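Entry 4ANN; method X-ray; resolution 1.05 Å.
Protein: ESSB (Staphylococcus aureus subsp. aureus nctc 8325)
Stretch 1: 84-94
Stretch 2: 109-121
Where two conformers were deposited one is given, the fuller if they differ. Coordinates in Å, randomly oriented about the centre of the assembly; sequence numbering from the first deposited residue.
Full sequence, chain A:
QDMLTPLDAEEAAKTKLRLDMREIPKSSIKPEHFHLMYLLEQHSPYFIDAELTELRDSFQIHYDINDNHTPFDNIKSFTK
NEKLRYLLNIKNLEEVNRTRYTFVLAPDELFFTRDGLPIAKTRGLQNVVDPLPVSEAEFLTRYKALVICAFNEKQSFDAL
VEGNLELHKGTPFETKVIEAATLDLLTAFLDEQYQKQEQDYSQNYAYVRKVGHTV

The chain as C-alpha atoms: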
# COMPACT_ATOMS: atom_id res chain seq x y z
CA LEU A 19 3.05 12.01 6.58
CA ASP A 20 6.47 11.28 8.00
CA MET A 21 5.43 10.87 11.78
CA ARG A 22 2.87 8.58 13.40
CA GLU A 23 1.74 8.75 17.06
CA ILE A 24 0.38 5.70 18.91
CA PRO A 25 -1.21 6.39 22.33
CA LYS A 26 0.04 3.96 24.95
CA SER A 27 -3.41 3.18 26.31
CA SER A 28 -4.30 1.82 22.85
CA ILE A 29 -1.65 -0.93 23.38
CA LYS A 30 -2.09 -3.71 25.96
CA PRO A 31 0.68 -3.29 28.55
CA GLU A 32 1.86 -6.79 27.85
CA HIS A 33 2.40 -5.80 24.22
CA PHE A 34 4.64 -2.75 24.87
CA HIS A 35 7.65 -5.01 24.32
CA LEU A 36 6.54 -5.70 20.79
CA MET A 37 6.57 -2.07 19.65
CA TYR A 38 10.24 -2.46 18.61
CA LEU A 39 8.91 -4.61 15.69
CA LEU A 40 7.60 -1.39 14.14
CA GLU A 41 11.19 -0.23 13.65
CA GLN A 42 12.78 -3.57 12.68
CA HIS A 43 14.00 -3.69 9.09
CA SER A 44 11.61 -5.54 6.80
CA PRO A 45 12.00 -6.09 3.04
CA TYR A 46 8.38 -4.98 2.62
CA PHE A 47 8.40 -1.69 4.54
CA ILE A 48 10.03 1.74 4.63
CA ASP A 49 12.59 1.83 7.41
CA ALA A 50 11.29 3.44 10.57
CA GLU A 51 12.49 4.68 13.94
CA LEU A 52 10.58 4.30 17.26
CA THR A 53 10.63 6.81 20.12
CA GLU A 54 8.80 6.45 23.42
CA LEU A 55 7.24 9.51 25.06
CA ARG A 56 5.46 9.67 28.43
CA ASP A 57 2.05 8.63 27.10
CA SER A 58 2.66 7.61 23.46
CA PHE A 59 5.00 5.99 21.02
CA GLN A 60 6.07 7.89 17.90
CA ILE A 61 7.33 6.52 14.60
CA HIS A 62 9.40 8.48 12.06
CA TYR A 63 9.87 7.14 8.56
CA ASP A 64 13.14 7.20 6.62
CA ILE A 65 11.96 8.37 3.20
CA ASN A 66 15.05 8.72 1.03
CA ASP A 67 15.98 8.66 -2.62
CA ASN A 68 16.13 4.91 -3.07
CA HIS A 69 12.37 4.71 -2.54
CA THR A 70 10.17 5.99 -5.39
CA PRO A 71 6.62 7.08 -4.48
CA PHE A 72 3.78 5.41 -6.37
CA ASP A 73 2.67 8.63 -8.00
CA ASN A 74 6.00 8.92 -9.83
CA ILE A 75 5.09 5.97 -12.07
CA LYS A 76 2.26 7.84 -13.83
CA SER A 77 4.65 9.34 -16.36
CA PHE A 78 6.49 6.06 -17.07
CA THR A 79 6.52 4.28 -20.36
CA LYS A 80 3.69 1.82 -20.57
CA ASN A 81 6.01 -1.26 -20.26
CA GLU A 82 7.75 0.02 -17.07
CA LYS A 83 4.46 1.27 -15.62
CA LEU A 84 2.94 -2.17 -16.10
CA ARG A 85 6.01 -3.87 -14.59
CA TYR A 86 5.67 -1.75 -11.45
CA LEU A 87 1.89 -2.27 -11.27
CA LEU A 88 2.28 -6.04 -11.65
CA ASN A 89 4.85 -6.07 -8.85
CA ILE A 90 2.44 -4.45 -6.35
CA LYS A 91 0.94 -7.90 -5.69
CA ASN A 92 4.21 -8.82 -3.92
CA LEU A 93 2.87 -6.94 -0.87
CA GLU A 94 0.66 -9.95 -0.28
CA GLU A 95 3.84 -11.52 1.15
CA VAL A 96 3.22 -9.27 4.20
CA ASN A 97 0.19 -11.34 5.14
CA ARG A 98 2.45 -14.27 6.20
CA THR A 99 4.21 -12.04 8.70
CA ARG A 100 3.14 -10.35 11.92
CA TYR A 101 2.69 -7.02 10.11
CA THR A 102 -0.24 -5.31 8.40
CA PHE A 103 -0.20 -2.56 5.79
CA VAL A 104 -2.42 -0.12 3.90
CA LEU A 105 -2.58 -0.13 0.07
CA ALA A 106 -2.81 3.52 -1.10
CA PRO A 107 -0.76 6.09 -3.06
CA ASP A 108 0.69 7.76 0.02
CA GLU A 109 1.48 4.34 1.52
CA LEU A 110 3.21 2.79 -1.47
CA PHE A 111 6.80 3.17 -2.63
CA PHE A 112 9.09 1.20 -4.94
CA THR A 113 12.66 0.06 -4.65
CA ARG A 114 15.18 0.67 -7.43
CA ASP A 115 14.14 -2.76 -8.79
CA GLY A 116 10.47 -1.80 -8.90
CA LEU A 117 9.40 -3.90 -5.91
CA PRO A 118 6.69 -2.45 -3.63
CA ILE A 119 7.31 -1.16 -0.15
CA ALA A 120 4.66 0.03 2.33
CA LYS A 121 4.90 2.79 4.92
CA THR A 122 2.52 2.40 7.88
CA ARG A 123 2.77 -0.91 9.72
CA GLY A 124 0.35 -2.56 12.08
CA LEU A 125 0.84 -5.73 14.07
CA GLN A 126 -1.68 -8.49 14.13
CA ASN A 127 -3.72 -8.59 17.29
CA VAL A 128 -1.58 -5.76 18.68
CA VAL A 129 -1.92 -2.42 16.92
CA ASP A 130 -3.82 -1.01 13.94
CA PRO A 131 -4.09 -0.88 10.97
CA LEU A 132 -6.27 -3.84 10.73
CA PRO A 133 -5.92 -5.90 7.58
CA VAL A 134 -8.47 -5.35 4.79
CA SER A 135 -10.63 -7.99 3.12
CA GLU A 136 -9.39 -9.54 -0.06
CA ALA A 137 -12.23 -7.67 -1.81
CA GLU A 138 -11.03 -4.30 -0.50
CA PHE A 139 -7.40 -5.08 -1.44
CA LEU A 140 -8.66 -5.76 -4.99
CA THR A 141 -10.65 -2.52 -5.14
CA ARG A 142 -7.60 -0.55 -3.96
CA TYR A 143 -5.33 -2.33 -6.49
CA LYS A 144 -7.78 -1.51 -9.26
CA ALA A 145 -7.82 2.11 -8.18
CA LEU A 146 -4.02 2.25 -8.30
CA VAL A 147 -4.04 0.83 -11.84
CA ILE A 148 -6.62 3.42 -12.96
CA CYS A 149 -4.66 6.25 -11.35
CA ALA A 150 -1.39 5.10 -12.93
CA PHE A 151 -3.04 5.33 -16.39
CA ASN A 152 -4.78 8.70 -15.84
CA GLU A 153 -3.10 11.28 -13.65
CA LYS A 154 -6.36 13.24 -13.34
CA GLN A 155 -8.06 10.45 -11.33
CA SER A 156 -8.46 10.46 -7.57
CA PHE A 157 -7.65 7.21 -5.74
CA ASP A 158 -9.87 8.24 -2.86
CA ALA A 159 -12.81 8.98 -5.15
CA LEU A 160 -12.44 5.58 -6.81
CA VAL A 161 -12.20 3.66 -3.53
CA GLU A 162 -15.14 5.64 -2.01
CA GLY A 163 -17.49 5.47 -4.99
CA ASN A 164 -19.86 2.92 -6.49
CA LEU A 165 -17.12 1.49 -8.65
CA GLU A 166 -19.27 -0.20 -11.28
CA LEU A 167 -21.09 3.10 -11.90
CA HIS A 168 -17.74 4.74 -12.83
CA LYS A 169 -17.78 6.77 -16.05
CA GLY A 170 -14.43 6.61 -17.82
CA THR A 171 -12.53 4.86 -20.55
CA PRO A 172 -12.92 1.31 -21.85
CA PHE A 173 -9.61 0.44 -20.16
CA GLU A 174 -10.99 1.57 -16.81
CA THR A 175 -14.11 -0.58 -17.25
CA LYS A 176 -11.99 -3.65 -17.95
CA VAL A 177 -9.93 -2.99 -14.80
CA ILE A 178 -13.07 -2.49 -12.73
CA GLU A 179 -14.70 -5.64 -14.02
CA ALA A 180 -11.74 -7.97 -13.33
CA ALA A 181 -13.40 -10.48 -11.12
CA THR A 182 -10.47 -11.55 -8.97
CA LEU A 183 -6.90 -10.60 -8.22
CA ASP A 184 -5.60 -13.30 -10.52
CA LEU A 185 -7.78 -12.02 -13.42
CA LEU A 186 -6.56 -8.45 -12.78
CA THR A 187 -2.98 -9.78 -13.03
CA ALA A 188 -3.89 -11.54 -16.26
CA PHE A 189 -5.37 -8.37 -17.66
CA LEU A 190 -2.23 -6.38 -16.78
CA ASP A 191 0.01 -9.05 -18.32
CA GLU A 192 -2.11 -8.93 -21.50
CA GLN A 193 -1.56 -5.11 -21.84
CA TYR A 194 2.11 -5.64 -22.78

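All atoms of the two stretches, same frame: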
# COMPACT_ATOMS: atom_id res chain seq x y z
N LEU A 84 3.55 -0.86 -16.31
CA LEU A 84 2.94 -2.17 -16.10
C LEU A 84 3.80 -3.08 -15.23
O LEU A 84 3.28 -3.78 -14.39
CB LEU A 84 2.63 -2.85 -17.44
CG LEU A 84 1.43 -2.26 -18.20
CD1 LEU A 84 1.41 -2.71 -19.62
CD2 LEU A 84 0.14 -2.61 -17.45
N ARG A 85 5.12 -3.05 -15.42
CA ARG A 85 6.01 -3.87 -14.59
C ARG A 85 5.81 -3.51 -13.11
O ARG A 85 5.68 -4.40 -12.24
CB ARG A 85 7.43 -3.72 -15.03
CG ARG A 85 8.39 -4.60 -14.24
CD ARG A 85 9.77 -4.66 -14.85
NE ARG A 85 10.55 -3.42 -14.77
CZ ARG A 85 11.26 -3.02 -13.76
NH1 ARG A 85 11.27 -3.72 -12.63
NH2 ARG A 85 11.97 -1.91 -13.85
N TYR A 86 5.85 -2.22 -12.80
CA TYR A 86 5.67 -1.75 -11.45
C TYR A 86 4.29 -2.13 -10.92
O TYR A 86 4.16 -2.63 -9.77
CB TYR A 86 5.87 -0.24 -11.37
CG TYR A 86 7.33 0.20 -11.27
CD1 TYR A 86 8.31 -0.15 -12.19
CD2 TYR A 86 7.75 0.99 -10.20
CE1 TYR A 86 9.61 0.26 -12.08
CE2 TYR A 86 9.06 1.40 -10.08
CZ TYR A 86 10.01 1.02 -11.01
OH TYR A 86 11.31 1.40 -10.91
N LEU A 87 3.25 -1.92 -11.71
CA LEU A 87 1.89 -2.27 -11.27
C LEU A 87 1.75 -3.76 -10.99
O LEU A 87 1.15 -4.14 -9.97
CB LEU A 87 0.87 -1.83 -12.30
CG LEU A 87 0.60 -0.34 -12.43
CD1 LEU A 87 -0.21 -0.06 -13.67
CD2 LEU A 87 -0.07 0.18 -11.19
N LEU A 88 2.30 -4.60 -11.85
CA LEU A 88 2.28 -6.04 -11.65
C LEU A 88 2.99 -6.41 -10.36
O LEU A 88 2.56 -7.31 -9.63
CB LEU A 88 2.88 -6.74 -12.84
CG LEU A 88 1.94 -6.87 -14.06
CD1 LEU A 88 2.71 -7.11 -15.34
CD2 LEU A 88 0.94 -8.01 -13.82
N ASN A 89 4.08 -5.74 -10.06
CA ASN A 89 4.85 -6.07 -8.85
C ASN A 89 4.14 -5.72 -7.58
O ASN A 89 4.53 -6.25 -6.52
CB ASN A 89 6.23 -5.41 -8.90
CG ASN A 89 7.19 -6.05 -9.90
OD1 ASN A 89 6.99 -7.17 -10.35
ND2 ASN A 89 8.25 -5.32 -10.20
N ILE A 90 3.14 -4.85 -7.59
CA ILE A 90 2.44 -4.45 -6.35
C ILE A 90 1.92 -5.66 -5.60
O ILE A 90 1.88 -5.69 -4.37
CB ILE A 90 1.33 -3.45 -6.64
CG1 ILE A 90 1.91 -2.12 -7.12
CG2 ILE A 90 0.38 -3.29 -5.46
CD1 ILE A 90 0.88 -1.13 -7.65
N LYS A 91 1.50 -6.70 -6.32
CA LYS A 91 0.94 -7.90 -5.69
C LYS A 91 1.91 -8.55 -4.74
O LYS A 91 1.48 -9.33 -3.86
CB LYS A 91 0.49 -8.86 -6.81
CG LYS A 91 1.57 -9.78 -7.38
CD LYS A 91 0.90 -10.89 -8.17
CE LYS A 91 1.77 -11.91 -8.90
NZ LYS A 91 0.96 -13.13 -9.26
N ASN A 92 3.21 -8.28 -4.84
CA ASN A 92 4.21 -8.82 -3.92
C ASN A 92 3.95 -8.39 -2.46
O ASN A 92 4.39 -9.09 -1.55
CB ASN A 92 5.60 -8.38 -4.34
CG ASN A 92 6.72 -9.20 -3.78
OD1 ASN A 92 6.72 -10.45 -3.86
ND2 ASN A 92 7.74 -8.53 -3.25
N LEU A 93 3.21 -7.30 -2.24
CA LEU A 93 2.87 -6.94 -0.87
C LEU A 93 2.05 -7.96 -0.17
O LEU A 93 1.98 -7.98 1.06
CB LEU A 93 2.18 -5.55 -0.81
CG LEU A 93 3.12 -4.38 -0.99
CD1 LEU A 93 2.28 -3.11 -1.01
CD2 LEU A 93 4.24 -4.34 0.08
N GLU A 94 1.39 -8.84 -0.90
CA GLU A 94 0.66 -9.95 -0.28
C GLU A 94 1.59 -10.80 0.56
O GLU A 94 1.11 -11.51 1.47
CB GLU A 94 -0.04 -10.82 -1.34
CG GLU A 94 -1.04 -10.10 -2.20
CD GLU A 94 -2.26 -10.82 -2.66
OE1 GLU A 94 -2.17 -11.54 -3.68
OE2 GLU A 94 -3.28 -10.62 -1.96
N GLU A 109 1.01 5.46 0.77
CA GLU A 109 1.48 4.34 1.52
C GLU A 109 2.41 3.43 0.71
O GLU A 109 2.92 2.46 1.29
CB GLU A 109 0.28 3.54 2.08
CG GLU A 109 -0.46 4.26 3.16
CD GLU A 109 0.28 4.21 4.50
OE1 GLU A 109 1.23 3.42 4.62
OE2 GLU A 109 -0.14 4.99 5.42
N LEU A 110 2.57 3.69 -0.55
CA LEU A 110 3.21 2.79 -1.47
C LEU A 110 4.42 3.47 -2.12
O LEU A 110 4.31 4.54 -2.72
CB LEU A 110 2.22 2.36 -2.56
CG LEU A 110 2.77 1.41 -3.61
CD1 LEU A 110 3.27 0.11 -3.01
CD2 LEU A 110 1.67 1.11 -4.64
N PHE A 111 5.54 2.77 -2.04
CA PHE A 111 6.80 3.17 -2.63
C PHE A 111 7.39 1.98 -3.38
O PHE A 111 6.93 0.84 -3.20
CB PHE A 111 7.80 3.63 -1.55
CG PHE A 111 7.31 4.83 -0.77
CD1 PHE A 111 6.38 4.68 0.24
CD2 PHE A 111 7.77 6.08 -1.06
CE1 PHE A 111 5.93 5.76 0.96
CE2 PHE A 111 7.32 7.19 -0.35
CZ PHE A 111 6.39 7.02 0.66
N PHE A 112 8.40 2.24 -4.20
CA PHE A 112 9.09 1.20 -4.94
C PHE A 112 10.57 1.29 -4.74
O PHE A 112 11.15 2.38 -4.67
CB PHE A 112 8.78 1.29 -6.44
CG PHE A 112 7.35 0.99 -6.77
CD1 PHE A 112 6.93 -0.29 -6.98
CD2 PHE A 112 6.40 2.03 -6.88
CE1 PHE A 112 5.60 -0.60 -7.32
CE2 PHE A 112 5.10 1.71 -7.22
CZ PHE A 112 4.69 0.43 -7.43
N THR A 113 11.20 0.11 -4.66
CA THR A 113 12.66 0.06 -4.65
C THR A 113 13.21 0.36 -6.03
O THR A 113 12.47 0.48 -7.02
CB THR A 113 13.11 -1.35 -4.22
OG1 THR A 113 12.80 -2.25 -5.27
CG2 THR A 113 12.50 -1.81 -2.93
N ARG A 114 14.54 0.45 -6.15
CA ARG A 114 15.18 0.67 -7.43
C ARG A 114 14.92 -0.47 -8.42
O ARG A 114 15.04 -0.24 -9.64
CB ARG A 114 16.70 0.84 -7.24
CG ARG A 114 17.05 2.23 -6.75
CD ARG A 114 18.50 2.31 -6.32
NE ARG A 114 18.70 3.29 -5.23
CZ ARG A 114 18.78 4.59 -5.48
NH1 ARG A 114 18.69 5.09 -6.72
NH2 ARG A 114 18.96 5.47 -4.50
N ASP A 115 14.57 -1.64 -7.95
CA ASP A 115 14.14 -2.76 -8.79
C ASP A 115 12.67 -2.77 -9.13
O ASP A 115 12.23 -3.66 -9.86
CB ASP A 115 14.52 -4.09 -8.17
CG ASP A 115 15.93 -4.47 -8.59
OD1 ASP A 115 16.24 -4.60 -9.82
OD2 ASP A 115 16.81 -4.51 -7.71
N GLY A 116 11.90 -1.80 -8.62
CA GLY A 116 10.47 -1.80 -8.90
C GLY A 116 9.64 -2.71 -8.03
O GLY A 116 8.52 -3.07 -8.40
N LEU A 117 10.16 -3.08 -6.88
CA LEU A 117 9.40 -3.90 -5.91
C LEU A 117 8.74 -2.98 -4.90
O LEU A 117 9.27 -1.97 -4.51
CB LEU A 117 10.29 -4.90 -5.20
CG LEU A 117 10.94 -5.97 -6.11
CD1 LEU A 117 11.79 -6.88 -5.23
CD2 LEU A 117 9.91 -6.75 -6.87
N PRO A 118 7.48 -3.34 -4.48
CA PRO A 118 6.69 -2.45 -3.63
C PRO A 118 7.12 -2.55 -2.17
O PRO A 118 7.47 -3.60 -1.64
CB PRO A 118 5.29 -3.00 -3.81
CG PRO A 118 5.50 -4.50 -4.00
CD PRO A 118 6.73 -4.53 -4.89
N ILE A 119 6.98 -1.40 -1.54
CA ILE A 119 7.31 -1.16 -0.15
C ILE A 119 6.22 -0.32 0.50
O ILE A 119 5.79 0.72 -0.06
CB ILE A 119 8.67 -0.40 -0.10
CG1 ILE A 119 9.79 -1.11 -0.88
CG2 ILE A 119 9.09 -0.09 1.31
CD1 ILE A 119 10.16 -2.43 -0.22
N ALA A 120 5.72 -0.74 1.67
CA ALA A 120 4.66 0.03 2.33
C ALA A 120 5.23 0.88 3.44
O ALA A 120 6.34 0.66 3.94
CB ALA A 120 3.59 -0.91 2.87
N LYS A 121 4.48 1.85 3.88
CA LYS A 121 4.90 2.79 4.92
C LYS A 121 4.37 2.43 6.31
O LYS A 121 5.09 1.89 7.15
CB LYS A 121 4.54 4.22 4.49
CG LYS A 121 5.09 5.25 5.45
CD LYS A 121 4.64 6.65 5.01
CE LYS A 121 3.19 6.90 5.32
NZ LYS A 121 2.85 8.32 5.00
O HOH W 1 13.15 -0.47 -11.70
O HOH W 2 11.88 2.70 -8.69
O HOH W 3 8.43 -6.03 -2.40

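Stretch 1 enters as a helix and has a 3-10 segment at residues 91-93. Stretch 2 is a hairpin. Its strands pair through Phe111 N to Ile119 O (2.9 Å) and Ile119 N to Phe111 O (2.8 Å). Thr113 N to Leu117 O (2.8 Å) continues the pairing toward the tip. A type I turn from Thr113 to Gly116 closes the hairpin, with Gly116 N bonded to Thr113 O at 2.8 Å. The Thr113 side chain braces this turn: its OG1 accepts from Leu117 N at 3.2 Å and, weakly, from Asp115 N at 3.3 Å.

The turn leaves several carbonyls to be satisfied from outside the hairpin, and stretch 1 supplies donors for two of them. Arg85 NH1 donates to Asp115 O at 2.9 Å, with the oxygen near the guanidinium plane. Asn89 ND2 donates to Gly116 O, also at 2.9 Å.

Water 1 accepts from Arg85 NH2 at 2.8 Å and donates to Arg114 O at 2.8 Å. It also bonds Tyr86 OH at 2.7 Å. Water 2 donates to Thr113 O at 2.8 Å and bonds Tyr86 OH at 2.6 Å. The Tyr86 hydroxyl therefore reaches the turn through water; its direct distances to Thr113 O (4.2 Å) and Arg114 O (4.3 Å) are too long for hydrogen bonds. Farther along, water 3 accepts from Asn92 ND2 and donates to Pro118 O, both at 2.7 Å.

Gly116 lies against the Tyr86 ring. Its CA sits over one face, 3.8 Å from the Tyr86 ring centroid, in a CH-pi contact. A CB here would point toward stretch 1 and clash with Arg85 NH1. It would also jam against the preceding carbonyl oxygen, so the backbone angles alone call for glycine.

Below the turn the contact becomes apolar. Tyr86 CD2 lies over a face of the Phe112 ring, 3.5 Å from Phe112 CG; the two ring planes meet obliquely at 57°. Ile90 CG1 approaches the edge of that phenyl ring, 3.8 Å from Phe112 CZ. Ile90 CD1 meets Leu110 CD2 at 3.8 Å. Leu93 CD1 extends this patch to Leu110 CD1 at 3.9 Å, while Leu93 CG packs on Pro118 CB at 3.8 Å.

Pro118 has no amide hydrogen to donate. Its CA-to-CB bond points toward stretch 1, and Pro118 CG lies 3.2 Å from Asn89 O. That carbonyl already accepts from Asn92 N at 2.9 Å, within its own stretch.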